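Local structure of acyl-CoA thioesterase II TesB2 (Mycobacterium marinum, 3U0A) at residues E150-R155 against F176-P181; D234-Y239 against F258-E263; L199-S204 against A266-E271. The protein probably hydrolyses fatty acyl-CoA to free fatty acid and coenzyme A, as a member of the C/M/P thioester hydrolase family. One frame throughout, in Å; residues are numbered along the deposited sequence.

Contact 1: residues E150-R155 against F176-P181; sequences EEWDVR and FRHRDP. With SO4 (sulfate ion), chain C.
Two antiparallel strands of the second hotdog domain pair here, 152-156 being an edge strand within this chain, beside 171-178. Ahead of it, Glu150 O takes a bond from Arg179 NH1 at 2.5 Å, with the donor above the carbonyl plane. Glu151 works twice. Its carbonyl O accepts Arg179 N, and its extended side chain brings OE1 to His178 NE2 at 2.8 Å. That bond lies in the imidazole plane but meets the carboxylate from above its own plane, the two planes being 90° apart. His178 ND1 donates to Asp180 O, so both ring nitrogens are held and the ring's rotation is fixed; with both donating, the ring is probably positively charged. Trp152 receives the edge of this ring on one face, CD2 leading, with ring planes at 89°. Its other neighbours include Ala192 and Met196 of helix 186-200. Asp153 forms a hydrogen-bonded pair with Arg177, and its N points almost straight at Arg177 O, 2.8 Å away. On the same side of the sheet, Arg177 NH2 binds a sulfate, probably from the crystallisation liquor. The Asp153 carboxylate is shared between two salt bridges: OD1 with Arg155 NH2 at 3.0 Å, OD2 with Arg179 NE at 3.1 Å.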
loop_
_atom_site.group_PDB
_atom_site.type_symbol
_atom_site.label_atom_id
_atom_site.label_comp_id
_atom_site.label_asym_id
_atom_site.label_seq_id
_atom_site.Cartn_x
_atom_site.Cartn_y
_atom_site.Cartn_z
ATOM N N GLU A 150 -6.417 26.585 5.087
ATOM C CA GLU A 150 -5.928 27.872 5.611
ATOM C C GLU A 150 -4.422 27.973 5.982
ATOM O O GLU A 150 -3.795 29.001 5.698
ATOM C CB GLU A 150 -6.765 28.226 6.854
ATOM C CG GLU A 150 -6.687 29.672 7.348
ATOM C CD GLU A 150 -7.143 29.791 8.804
ATOM O OE1 GLU A 150 -7.874 28.882 9.294
ATOM O OE2 GLU A 150 -6.774 30.792 9.473
ATOM N N GLU A 151 -3.864 26.945 6.636
ATOM C CA GLU A 151 -2.411 26.894 7.001
ATOM C C GLU A 151 -1.517 26.705 5.791
ATOM O O GLU A 151 -0.310 26.903 5.879
ATOM C CB GLU A 151 -2.101 25.708 7.916
ATOM C CG GLU A 151 -2.583 25.778 9.353
ATOM C CD GLU A 151 -2.247 24.486 10.113
ATOM O OE1 GLU A 151 -1.063 24.314 10.553
ATOM O OE2 GLU A 151 -3.164 23.617 10.240
ATOM N N TRP A 152 -2.121 26.301 4.673
ATOM C CA TRP A 152 -1.404 25.779 3.527
ATOM C C TRP A 152 -1.607 26.602 2.289
ATOM O O TRP A 152 -2.611 27.253 2.097
ATOM C CB TRP A 152 -1.869 24.362 3.219
ATOM C CG TRP A 152 -1.748 23.410 4.369
ATOM C CD1 TRP A 152 -2.680 23.141 5.352
ATOM C CD2 TRP A 152 -0.609 22.555 4.679
ATOM N NE1 TRP A 152 -2.194 22.204 6.220
ATOM C CE2 TRP A 152 -0.959 21.823 5.869
ATOM C CE3 TRP A 152 0.622 22.353 4.109
ATOM C CZ2 TRP A 152 -0.104 20.916 6.446
ATOM C CZ3 TRP A 152 1.483 21.446 4.691
ATOM C CH2 TRP A 152 1.128 20.736 5.838
ATOM N N ASP A 153 -0.599 26.519 1.448
ATOM C CA ASP A 153 -0.599 26.991 0.115
ATOM C C ASP A 153 -0.826 25.799 -0.773
ATOM O O ASP A 153 -0.095 24.823 -0.701
ATOM C CB ASP A 153 0.785 27.534 -0.190
ATOM C CG ASP A 153 0.795 28.994 -0.337
ATOM O OD1 ASP A 153 0.792 29.425 -1.512
ATOM O OD2 ASP A 153 0.785 29.707 0.698
ATOM N N VAL A 154 -1.809 25.892 -1.652
ATOM C CA VAL A 154 -2.167 24.748 -2.479
ATOM C C VAL A 154 -2.390 25.192 -3.906
ATOM O O VAL A 154 -3.152 26.115 -4.138
ATOM C CB VAL A 154 -3.423 24.073 -1.941
ATOM C CG1 VAL A 154 -3.627 22.744 -2.636
ATOM C CG2 VAL A 154 -3.320 23.916 -0.417
ATOM N N ARG A 155 -1.716 24.566 -4.872
ATOM C CA ARG A 155 -1.792 25.075 -6.253
ATOM C C ARG A 155 -1.940 23.900 -7.170
ATOM O O ARG A 155 -1.078 23.018 -7.176
ATOM C CB ARG A 155 -0.554 25.897 -6.592
ATOM C CG ARG A 155 -0.356 27.066 -5.653
ATOM C CD ARG A 155 0.653 28.114 -6.115
ATOM N NE ARG A 155 0.863 29.059 -5.014
ATOM C CZ ARG A 155 1.698 30.098 -5.004
ATOM N NH1 ARG A 155 2.437 30.411 -6.060
ATOM N NH2 ARG A 155 1.786 30.851 -3.905
ATOM N N PHE A 176 1.930 21.848 -2.791
ATOM C CA PHE A 176 1.492 22.258 -1.468
ATOM C C PHE A 176 2.661 22.612 -0.588
ATOM O O PHE A 176 3.771 22.120 -0.774
ATOM C CB PHE A 176 0.563 21.211 -0.786
ATOM C CG PHE A 176 1.209 19.857 -0.499
ATOM C CD1 PHE A 176 1.609 19.494 0.798
ATOM C CD2 PHE A 176 1.371 18.895 -1.516
ATOM C CE1 PHE A 176 2.164 18.230 1.060
ATOM C CE2 PHE A 176 1.955 17.638 -1.248
ATOM C CZ PHE A 176 2.337 17.310 0.043
ATOM N N ARG A 177 2.386 23.461 0.392
ATOM C CA ARG A 177 3.401 23.978 1.268
ATOM C C ARG A 177 2.692 24.561 2.493
ATOM O O ARG A 177 1.703 25.284 2.352
ATOM C CB ARG A 177 4.197 25.056 0.514
ATOM C CG ARG A 177 5.086 25.907 1.394
ATOM C CD ARG A 177 5.883 26.948 0.610
ATOM N NE ARG A 177 5.140 28.151 0.279
ATOM C CZ ARG A 177 5.681 29.267 -0.220
ATOM N NH1 ARG A 177 6.995 29.353 -0.457
ATOM N NH2 ARG A 177 4.905 30.306 -0.498
ATOM N N HIS A 178 3.212 24.253 3.680
ATOM C CA HIS A 178 2.791 24.898 4.919
ATOM C C HIS A 178 3.290 26.329 4.891
ATOM O O HIS A 178 4.483 26.567 4.716
ATOM C CB HIS A 178 3.337 24.162 6.150
ATOM C CG HIS A 178 2.655 24.562 7.454
ATOM N ND1 HIS A 178 3.134 25.532 8.261
ATOM C CD2 HIS A 178 1.491 24.107 8.052
ATOM C CE1 HIS A 178 2.325 25.678 9.321
ATOM N NE2 HIS A 178 1.320 24.820 9.197
ATOM N N ARG A 179 2.374 27.286 5.044
ATOM C CA ARG A 179 2.683 28.721 4.952
ATOM C C ARG A 179 3.762 29.190 5.920
ATOM O O ARG A 179 4.665 29.902 5.549
ATOM C CB ARG A 179 1.420 29.546 5.227
ATOM C CG ARG A 179 0.784 30.149 3.998
ATOM C CD ARG A 179 -0.707 30.443 4.170
ATOM N NE ARG A 179 -1.314 30.591 2.833
ATOM C CZ ARG A 179 -2.509 30.102 2.437
ATOM N NH1 ARG A 179 -3.297 29.415 3.276
ATOM N NH2 ARG A 179 -2.926 30.296 1.179
ATOM N N ASP A 180 3.625 28.802 7.175
ATOM C CA ASP A 180 4.506 29.294 8.225
ATOM C C ASP A 180 5.529 28.226 8.522
ATOM O O ASP A 180 5.204 27.039 8.429
ATOM C CB ASP A 180 3.740 29.572 9.533
ATOM C CG ASP A 180 2.824 30.799 9.466
ATOM O OD1 ASP A 180 2.721 31.512 8.423
ATOM O OD2 ASP A 180 2.210 31.036 10.530
ATOM N N PRO A 181 6.744 28.643 8.928
ATOM C CA PRO A 181 7.826 27.715 9.220
ATOM C C PRO A 181 7.417 26.806 10.346
ATOM O O PRO A 181 6.671 27.238 11.225
ATOM C CB PRO A 181 8.993 28.613 9.672
ATOM C CG PRO A 181 8.636 29.985 9.235
ATOM C CD PRO A 181 7.122 30.040 9.220
HETATM S S SO4 C . 8.011 32.876 -1.484
HETATM O O1 SO4 C . 8.961 31.742 -1.758
HETATM O O2 SO4 C . 7.147 33.205 -2.672
HETATM O O3 SO4 C . 7.110 32.590 -0.320
HETATM O O4 SO4 C . 8.850 34.060 -1.143
#

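Contact 2: residues D234-Y239 against F258-E263; sequences DEWLLY and FTQGGE
Trp236 has CG anti to its carbonyl carbon (chi1 -74°), and Gln260 is extended beyond CG (chi2 179°). With these torsions the two side chains run side by side in the same direction. Gln260 OE1 comes to 3.8 Å from Trp236 CD1 and also lies near Trp236 CB. The ring and amide planes are 66° apart, so this is an oblique touch and not a flat stack. Next to it the backbones pair as the open end of an antiparallel beta hairpin, strands 237-247 and 250-259. Leu238 and Phe258 form a hydrogen-bonded pair. Leu238 N gives to Phe258 O at 2.8 Å, and Phe258 N gives to Leu238 O at 2.9 Å. Both donors lie in the plane of the carbonyl they meet. Past this pair the ladder frays: Gln260 N reaches Trp236 O only by a weak bond of 3.4 Å. The chain then leaves in a type I turn from Thr259 to Gly262, closed by Gly262 N to Thr259 O at 3.0 Å. Thr259 OG1 accepts Glu263 N at 3.2 Å, which ties the side chain across the turn. Trp236 packs on Trp175 and Arg177 of the neighbouring strand 171-178. Phe258 rests on Leu264 of strand 264-275 and on Pro124, while Leu237 meets Phe176 and Ile257. Tyr239 OH bonds to Ser197 OG of helix 186-200.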
loop_
_atom_site.group_PDB
_atom_site.type_symbol
_atom_site.label_atom_id
_atom_site.label_comp_id
_atom_site.label_asym_id
_atom_site.label_seq_id
_atom_site.Cartn_x
_atom_site.Cartn_y
_atom_site.Cartn_z
ATOM N N ASP A 234 7.200 22.777 5.164
ATOM C CA ASP A 234 7.103 24.222 4.974
ATOM C C ASP A 234 7.871 24.728 3.715
ATOM O O ASP A 234 8.047 25.946 3.525
ATOM C CB ASP A 234 7.567 24.990 6.226
ATOM C CG ASP A 234 8.904 24.493 6.773
ATOM O OD1 ASP A 234 9.526 23.606 6.145
ATOM O OD2 ASP A 234 9.303 24.969 7.855
ATOM N N GLU A 235 8.299 23.789 2.869
ATOM C CA GLU A 235 8.869 24.091 1.550
ATOM C C GLU A 235 8.020 23.400 0.500
ATOM O O GLU A 235 7.284 22.474 0.823
ATOM C CB GLU A 235 10.329 23.616 1.470
ATOM C CG GLU A 235 11.313 24.565 2.165
ATOM C CD GLU A 235 12.787 24.135 2.070
ATOM O OE1 GLU A 235 13.113 23.063 1.445
ATOM O OE2 GLU A 235 13.631 24.919 2.604
ATOM N N TRP A 236 8.106 23.837 -0.748
ATOM C CA TRP A 236 7.258 23.261 -1.777
ATOM C C TRP A 236 7.460 21.763 -1.959
ATOM O O TRP A 236 8.604 21.278 -2.106
ATOM C CB TRP A 236 7.443 23.978 -3.112
ATOM C CG TRP A 236 6.807 25.357 -3.156
ATOM C CD1 TRP A 236 7.448 26.577 -3.244
ATOM C CD2 TRP A 236 5.370 25.683 -3.145
ATOM N NE1 TRP A 236 6.544 27.593 -3.271
ATOM C CE2 TRP A 236 5.286 27.134 -3.209
ATOM C CE3 TRP A 236 4.192 24.937 -3.078
ATOM C CZ2 TRP A 236 4.071 27.808 -3.194
ATOM C CZ3 TRP A 236 2.977 25.620 -3.064
ATOM C CH2 TRP A 236 2.923 27.039 -3.121
ATOM N N LEU A 237 6.335 21.041 -1.911
ATOM C CA LEU A 237 6.231 19.633 -2.301
ATOM C C LEU A 237 5.289 19.516 -3.511
ATOM O O LEU A 237 4.212 20.121 -3.528
ATOM C CB LEU A 237 5.671 18.806 -1.148
ATOM C CG LEU A 237 6.434 18.857 0.158
ATOM C CD1 LEU A 237 5.594 18.285 1.277
ATOM C CD2 LEU A 237 7.800 18.163 0.037
ATOM N N LEU A 238 5.700 18.754 -4.520
ATOM C CA LEU A 238 4.819 18.417 -5.623
ATOM C C LEU A 238 4.233 17.027 -5.453
ATOM O O LEU A 238 4.954 16.032 -5.307
ATOM C CB LEU A 238 5.541 18.464 -6.943
ATOM C CG LEU A 238 4.831 17.886 -8.186
ATOM C CD1 LEU A 238 3.714 18.805 -8.661
ATOM C CD2 LEU A 238 5.852 17.699 -9.281
ATOM N N TYR A 239 2.909 16.985 -5.467
ATOM C CA TYR A 239 2.208 15.761 -5.387
ATOM C C TYR A 239 1.789 15.336 -6.768
ATOM O O TYR A 239 0.872 15.895 -7.346
ATOM C CB TYR A 239 0.964 15.902 -4.558
ATOM C CG TYR A 239 0.601 14.634 -3.854
ATOM C CD1 TYR A 239 1.184 13.396 -4.184
ATOM C CD2 TYR A 239 -0.344 14.655 -2.851
ATOM C CE1 TYR A 239 0.832 12.230 -3.487
ATOM C CE2 TYR A 239 -0.703 13.499 -2.157
ATOM C CZ TYR A 239 -0.120 12.300 -2.444
ATOM O OH TYR A 239 -0.522 11.225 -1.668
ATOM N N PHE A 258 7.453 14.858 -4.432
ATOM C CA PHE A 258 8.800 15.336 -4.667
ATOM C C PHE A 258 8.995 16.703 -4.020
ATOM O O PHE A 258 8.044 17.470 -3.866
ATOM C CB PHE A 258 9.065 15.503 -6.126
ATOM C CG PHE A 258 8.943 14.272 -6.905
ATOM C CD1 PHE A 258 10.067 13.572 -7.264
ATOM C CD2 PHE A 258 7.721 13.850 -7.367
ATOM C CE1 PHE A 258 9.974 12.431 -8.040
ATOM C CE2 PHE A 258 7.614 12.719 -8.141
ATOM C CZ PHE A 258 8.738 11.998 -8.476
ATOM N N THR A 259 10.235 16.990 -3.652
ATOM C CA THR A 259 10.625 18.348 -3.290
ATOM C C THR A 259 10.775 19.133 -4.587
ATOM O O THR A 259 10.775 18.537 -5.687
ATOM C CB THR A 259 11.974 18.388 -2.537
ATOM O OG1 THR A 259 13.039 18.069 -3.437
ATOM C CG2 THR A 259 11.976 17.386 -1.377
ATOM N N GLN A 260 10.940 20.442 -4.469
ATOM C CA GLN A 260 11.103 21.258 -5.646
ATOM C C GLN A 260 12.444 20.973 -6.361
ATOM O O GLN A 260 12.532 21.051 -7.580
ATOM C CB GLN A 260 10.993 22.714 -5.280
ATOM C CG GLN A 260 10.335 23.533 -6.373
ATOM C CD GLN A 260 10.211 24.998 -5.992
ATOM O OE1 GLN A 260 10.671 25.409 -4.916
ATOM N NE2 GLN A 260 9.595 25.789 -6.866
ATOM N N GLY A 261 13.474 20.604 -5.614
ATOM C CA GLY A 261 14.737 20.185 -6.224
ATOM C C GLY A 261 14.700 18.781 -6.831
ATOM O O GLY A 261 15.721 18.282 -7.319
ATOM N N GLY A 262 13.539 18.125 -6.784
ATOM C CA GLY A 262 13.321 16.906 -7.570
ATOM C C GLY A 262 13.575 15.618 -6.833
ATOM O O GLY A 262 13.604 14.581 -7.445
ATOM N N GLU A 263 13.754 15.685 -5.519
ATOM C CA GLU A 263 13.936 14.500 -4.722
ATOM C C GLU A 263 12.602 13.825 -4.452
ATOM O O GLU A 263 11.682 14.460 -3.949
ATOM C CB GLU A 263 14.565 14.835 -3.374
ATOM C CG GLU A 263 15.956 15.443 -3.420
ATOM C CD GLU A 263 17.070 14.431 -3.762
ATOM O OE1 GLU A 263 17.179 13.372 -3.080
ATOM O OE2 GLU A 263 17.872 14.722 -4.708
#

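Contact 3: residues L199-S204 against A266-E271; sequences LTLLGS and AAVMQE
Leu201 and Leu202 meet the side chains of Val268 and Gln270 without a single hydrogen bond between the two segments. Leu201 CD2 touches Val268 CG1 at 3.8 Å, the two chains sliding past each other in opposite directions. Leu201 CB faces Gln270 OE1. Leu202 crosses the glutamine at about a right angle, with CG 3.8 Å from Gln270 CG and CD1 against the same methylene and the amide carbon. Its CD2 reaches on to the backbone of Gln270 and Glu271. Gln270 starts with CG anti to the backbone N (chi1 176°) and stays extended, which carries its amide out from the strand to the leucines. Its NE2 makes a weak bond to Asp222 O. The leucines are set by the 3-10 turn that follows helix 186-200. There Leu201 O accepts both Ser204 N and Ser204 OG, each at 2.9 Å. Tyr239 and Gln241 also flank Leu201, and Thr253 adjoins both leucines. This is the hotdog arrangement, a long helix wrapped by a curved antiparallel sheet. Glu271 turns from the helix; its OE2 forms a salt bridge with Arg250 and its OE1 bonds weakly to His60 of the second subunit. The two segments thus meet by van der Waals contact. The buried amide and carboxylate instead find their polar partners beyond these segments, on neighbouring strands and, weakly, on the second subunit.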
loop_
_atom_site.group_PDB
_atom_site.type_symbol
_atom_site.label_atom_id
_atom_site.label_comp_id
_atom_site.label_asym_id
_atom_site.label_seq_id
_atom_site.Cartn_x
_atom_site.Cartn_y
_atom_site.Cartn_z
ATOM N N LEU A 199 -6.092 14.304 2.905
ATOM C CA LEU A 199 -7.091 15.320 2.500
ATOM C C LEU A 199 -7.223 15.443 1.012
ATOM O O LEU A 199 -8.254 15.878 0.551
ATOM C CB LEU A 199 -6.774 16.725 3.023
ATOM C CG LEU A 199 -6.671 16.894 4.530
ATOM C CD1 LEU A 199 -6.646 18.363 4.943
ATOM C CD2 LEU A 199 -7.785 16.156 5.263
ATOM N N THR A 200 -6.186 15.077 0.255
ATOM C CA THR A 200 -6.117 15.460 -1.177
ATOM C C THR A 200 -6.012 14.364 -2.203
ATOM O O THR A 200 -6.416 14.589 -3.305
ATOM C CB THR A 200 -4.940 16.399 -1.445
ATOM O OG1 THR A 200 -3.712 15.691 -1.228
ATOM C CG2 THR A 200 -5.031 17.591 -0.535
ATOM N N LEU A 201 -5.460 13.208 -1.890
ATOM C CA LEU A 201 -5.258 12.191 -2.943
ATOM C C LEU A 201 -6.521 11.638 -3.569
ATOM O O LEU A 201 -6.580 11.556 -4.756
ATOM C CB LEU A 201 -4.406 11.023 -2.472
ATOM C CG LEU A 201 -3.993 9.988 -3.516
ATOM C CD1 LEU A 201 -3.195 10.593 -4.660
ATOM C CD2 LEU A 201 -3.161 8.931 -2.809
ATOM N N LEU A 202 -7.522 11.284 -2.789
ATOM C CA LEU A 202 -8.688 10.590 -3.326
ATOM C C LEU A 202 -9.488 11.448 -4.317
ATOM O O LEU A 202 -10.256 10.913 -5.143
ATOM C CB LEU A 202 -9.595 10.052 -2.199
ATOM C CG LEU A 202 -9.190 8.670 -1.644
ATOM C CD1 LEU A 202 -10.017 8.272 -0.407
ATOM C CD2 LEU A 202 -9.286 7.605 -2.733
ATOM N N GLY A 203 -9.296 12.770 -4.235
ATOM C CA GLY A 203 -9.807 13.718 -5.247
ATOM C C GLY A 203 -9.398 13.345 -6.677
ATOM O O GLY A 203 -10.141 13.578 -7.620
ATOM N N SER A 204 -8.226 12.745 -6.842
ATOM C CA SER A 204 -7.723 12.386 -8.181
ATOM C C SER A 204 -8.612 11.346 -8.904
ATOM O O SER A 204 -8.594 11.268 -10.150
ATOM C CB SER A 204 -6.270 11.884 -8.121
ATOM O OG SER A 204 -6.163 10.627 -7.465
ATOM N N ALA A 266 8.310 10.584 -0.808
ATOM C CA ALA A 266 7.238 9.656 -0.368
ATOM C C ALA A 266 6.340 9.125 -1.506
ATOM O O ALA A 266 6.169 9.776 -2.543
ATOM C CB ALA A 266 6.391 10.274 0.748
ATOM N N ALA A 267 5.826 7.904 -1.313
ATOM C CA ALA A 267 4.879 7.249 -2.210
ATOM C C ALA A 267 3.652 6.917 -1.411
ATOM O O ALA A 267 3.752 6.632 -0.222
ATOM C CB ALA A 267 5.461 5.986 -2.809
ATOM N N VAL A 268 2.484 7.000 -2.033
ATOM C CA VAL A 268 1.237 6.693 -1.341
ATOM C C VAL A 268 0.299 5.953 -2.271
ATOM O O VAL A 268 0.210 6.283 -3.447
ATOM C CB VAL A 268 0.478 7.962 -0.867
ATOM C CG1 VAL A 268 -0.826 7.581 -0.193
ATOM C CG2 VAL A 268 1.326 8.828 0.065
ATOM N N MET A 269 -0.399 4.957 -1.732
ATOM C CA MET A 269 -1.573 4.369 -2.375
ATOM C C MET A 269 -2.737 4.426 -1.408
ATOM O O MET A 269 -2.549 4.188 -0.230
ATOM C CB MET A 269 -1.298 2.937 -2.710
ATOM C CG MET A 269 -0.405 2.795 -3.913
ATOM S SD MET A 269 -1.512 2.644 -5.303
ATOM C CE MET A 269 -1.393 0.895 -5.642
ATOM N N GLN A 270 -3.931 4.729 -1.922
ATOM C CA GLN A 270 -5.135 4.838 -1.127
ATOM C C GLN A 270 -6.344 4.470 -1.948
ATOM O O GLN A 270 -6.505 4.908 -3.093
ATOM C CB GLN A 270 -5.273 6.258 -0.607
ATOM C CG GLN A 270 -6.531 6.594 0.171
ATOM C CD GLN A 270 -6.356 7.870 0.996
ATOM O OE1 GLN A 270 -5.785 8.843 0.505
ATOM N NE2 GLN A 270 -6.816 7.868 2.246
ATOM N N GLU A 271 -7.182 3.632 -1.350
ATOM C CA GLU A 271 -8.454 3.270 -1.939
ATOM C C GLU A 271 -9.581 4.032 -1.190
ATOM O O GLU A 271 -9.491 4.253 0.017
ATOM C CB GLU A 271 -8.639 1.757 -1.872
ATOM C CG GLU A 271 -9.861 1.272 -2.624
ATOM C CD GLU A 271 -9.936 -0.246 -2.733
ATOM O OE1 GLU A 271 -9.764 -0.960 -1.684
ATOM O OE2 GLU A 271 -10.181 -0.710 -3.884
#

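How the contacts relate
All three contacts belong to the second hotdog domain. Contact 3 is buried and the most central, its centre about 7 Å from the centre of the chain. The centres of contacts 1 and 2 lie about 16 and 15 Å out; contact 2 is buried, contact 1 only partly. Contacts 1 and 2 are strand pairings within the same sheet, and they meet where Phe176 N probably bonds to Leu237 O. Contact 3 instead sets the turn after a helix against a strand. Tyr239 links it to contact 2, its OH lying 3.5 Å from Val268 CG2. Chemistry follows place: charged groups and backbone bonds at the sheet edge, mostly backbone bonds with apolar flanks in the hairpin, and van der Waals contact without hydrogen bonds inside.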